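Local structure of DR2417 (Deinococcus radiodurans, 4XWW) at residues A[147-152]-A[189-195]. The protein probably degrades and matures RNA as a metal-dependent 5'-3' exonuclease of the metallo-beta-lactamase superfamily, possibly with endonuclease activity, and works as a homodimer. Sequence-based numbering, arbitrary orientation.
Sequences EFFCMT and VSDLERV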
loop_
_atom_site.group_PDB
_atom_site.type_symbol
_atom_site.label_atom_id
_atom_site.label_comp_id
_atom_site.label_asym_id
_atom_site.label_seq_id
_atom_site.Cartn_x
_atom_site.Cartn_y
_atom_site.Cartn_z
ATOM N N GLU A 147 3.494 35.285 17.886
ATOM C CA GLU A 147 2.145 35.784 17.670
ATOM C C GLU A 147 1.309 34.755 16.915
ATOM O O GLU A 147 1.667 34.356 15.805
ATOM C CB GLU A 147 2.175 37.104 16.887
ATOM C CG GLU A 147 0.778 37.731 16.745
ATOM C CD GLU A 147 0.759 38.998 15.896
ATOM O OE1 GLU A 147 1.835 39.553 15.613
ATOM O OE2 GLU A 147 -0.342 39.423 15.491
ATOM N N PHE A 148 0.182 34.357 17.496
ATOM C CA PHE A 148 -0.652 33.312 16.919
ATOM C C PHE A 148 -1.646 33.904 15.932
ATOM O O PHE A 148 -2.166 34.988 16.165
ATOM C CB PHE A 148 -1.394 32.557 18.031
ATOM C CG PHE A 148 -0.495 31.730 18.913
ATOM C CD1 PHE A 148 0.258 32.321 19.912
ATOM C CD2 PHE A 148 -0.423 30.354 18.756
ATOM C CE1 PHE A 148 1.089 31.563 20.720
ATOM C CE2 PHE A 148 0.402 29.592 19.569
ATOM C CZ PHE A 148 1.156 30.201 20.553
ATOM N N PHE A 149 -1.923 33.201 14.835
ATOM C CA PHE A 149 -3.031 33.616 13.981
ATOM C C PHE A 149 -3.761 32.388 13.415
ATOM O O PHE A 149 -3.211 31.285 13.339
ATOM C CB PHE A 149 -2.552 34.544 12.857
ATOM C CG PHE A 149 -1.527 33.925 11.960
ATOM C CD1 PHE A 149 -0.175 34.024 12.258
ATOM C CD2 PHE A 149 -1.910 33.238 10.811
ATOM C CE1 PHE A 149 0.779 33.457 11.434
ATOM C CE2 PHE A 149 -0.956 32.648 9.971
ATOM C CZ PHE A 149 0.394 32.751 10.286
ATOM N N CYS A 150 -5.012 32.590 13.025
ATOM C CA CYS A 150 -5.861 31.487 12.600
ATOM C C CYS A 150 -5.541 31.012 11.192
ATOM O O CYS A 150 -5.433 31.809 10.275
ATOM C CB CYS A 150 -7.325 31.913 12.682
ATOM S SG CYS A 150 -8.466 30.599 12.205
ATOM N N MET A 151 -5.401 29.698 11.024
ATOM C CA MET A 151 -5.417 29.108 9.683
ATOM C C MET A 151 -6.389 27.933 9.667
ATOM O O MET A 151 -6.332 27.068 10.530
ATOM C CB MET A 151 -4.019 28.647 9.247
ATOM C CG MET A 151 -2.983 29.803 9.219
ATOM S SD MET A 151 -3.327 30.919 7.842
ATOM C CE MET A 151 -2.742 29.921 6.501
ATOM N N THR A 152 -7.288 27.909 8.690
ATOM C CA THR A 152 -8.184 26.765 8.573
ATOM C C THR A 152 -7.410 25.474 8.300
ATOM O O THR A 152 -6.362 25.474 7.654
ATOM C CB THR A 152 -9.234 26.958 7.459
ATOM O OG1 THR A 152 -8.600 27.472 6.278
ATOM C CG2 THR A 152 -10.310 27.919 7.892
ATOM N N VAL A 189 -12.378 31.658 9.628
ATOM C CA VAL A 189 -11.641 31.858 8.373
ATOM C C VAL A 189 -10.155 32.068 8.638
ATOM O O VAL A 189 -9.764 32.533 9.721
ATOM C CB VAL A 189 -12.150 33.085 7.533
ATOM C CG1 VAL A 189 -13.567 32.884 7.050
ATOM C CG2 VAL A 189 -11.975 34.444 8.303
ATOM N N SER A 190 -9.325 31.728 7.655
ATOM C CA SER A 190 -7.891 31.977 7.783
ATOM C C SER A 190 -7.612 33.480 7.877
ATOM O O SER A 190 -8.240 34.281 7.203
ATOM C CB SER A 190 -7.105 31.372 6.617
ATOM O OG SER A 190 -7.272 29.966 6.570
ATOM N N ASP A 191 -6.657 33.844 8.711
ATOM C CA ASP A 191 -6.316 35.254 8.884
ATOM C C ASP A 191 -5.386 35.765 7.774
ATOM O O ASP A 191 -4.219 36.079 8.015
ATOM C CB ASP A 191 -5.683 35.475 10.261
ATOM C CG ASP A 191 -5.763 36.924 10.706
ATOM O OD1 ASP A 191 -5.988 37.798 9.836
ATOM O OD2 ASP A 191 -5.602 37.186 11.922
ATOM N N LEU A 192 -5.915 35.907 6.563
ATOM C CA LEU A 192 -5.068 36.305 5.439
ATOM C C LEU A 192 -4.681 37.778 5.533
ATOM O O LEU A 192 -3.665 38.194 4.986
ATOM C CB LEU A 192 -5.760 36.019 4.104
ATOM C CG LEU A 192 -6.021 34.538 3.831
ATOM C CD1 LEU A 192 -6.616 34.341 2.446
ATOM C CD2 LEU A 192 -4.737 33.729 4.008
ATOM N N GLU A 193 -5.507 38.561 6.220
ATOM C CA GLU A 193 -5.185 39.957 6.513
ATOM C C GLU A 193 -3.878 40.023 7.301
ATOM O O GLU A 193 -2.980 40.813 6.986
ATOM C CB GLU A 193 -6.332 40.595 7.296
ATOM C CG GLU A 193 -6.149 42.054 7.647
ATOM C CD GLU A 193 -7.321 42.597 8.447
ATOM O OE1 GLU A 193 -7.718 41.951 9.442
ATOM O OE2 GLU A 193 -7.853 43.665 8.075
ATOM N N ARG A 194 -3.759 39.173 8.317
ATOM C CA ARG A 194 -2.569 39.200 9.166
ATOM C C ARG A 194 -1.355 38.736 8.389
ATOM O O ARG A 194 -0.261 39.266 8.552
ATOM C CB ARG A 194 -2.740 38.326 10.410
ATOM C CG ARG A 194 -1.505 38.318 11.293
ATOM C CD ARG A 194 -1.324 39.730 11.913
ATOM N NE ARG A 194 -0.106 39.953 12.708
ATOM C CZ ARG A 194 1.067 40.344 12.209
ATOM N NH1 ARG A 194 1.224 40.507 10.886
ATOM N NH2 ARG A 194 2.091 40.564 13.025
ATOM N N VAL A 195 -1.554 37.717 7.552
ATOM C CA VAL A 195 -0.470 37.173 6.746
ATOM C C VAL A 195 0.015 38.223 5.739
ATOM O O VAL A 195 1.221 38.422 5.564
ATOM C CB VAL A 195 -0.918 35.874 6.025
ATOM C CG1 VAL A 195 0.107 35.441 4.982
ATOM C CG2 VAL A 195 -1.177 34.741 7.056
HETATM O O HOH W 1 -6.038 35.160 13.590
#
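Arg194, in the first turn of helix 192-201, forms a salt bridge with Glu147 of strand 144-150, one end of a largely buried strand-to-helix contact in the metallo-beta-lactamase domain. The guanidinium grips side-on: NE donates to Glu147 OE2 at 2.8 Å, nearly straight at 176°, and NH2 to OE1. Both oxygens lie close to the guanidinium plane, but the carboxylate is turned 51° against it, and OE1 also pairs with Lys164. Glu147 spans the gap with an extended chain, CG anti to the backbone N (chi1 -175°), while Arg194 bends at chi2 to meet it from the opposite direction.

Further along, Val195 CG2 presses on Phe149 CE2 at 3.6 Å, and the ring has Met151 SD at its edge. At the end of the strand and just past it, the loop leading into the helix is tied to the backbone: Asp191 N donates to Cys150 O (2.8 Å), and Thr152 N to Ser190 OG (3.0 Å). Thr152 OG1, itself hydrogen-bonded to the backbone atoms Lys177 O and Asp179 N, lies near the same serine hydroxyl.

Asp191 does double duty. Asp191 OD1 accepts from Arg194 N at 3.0 Å from above the carboxylate plane, while OD2 accepts from a water that in turn accepts from Cys150 N. This is a classic Asp N-cap, here joining a helix start to the strand that leads to zinc ligand His153.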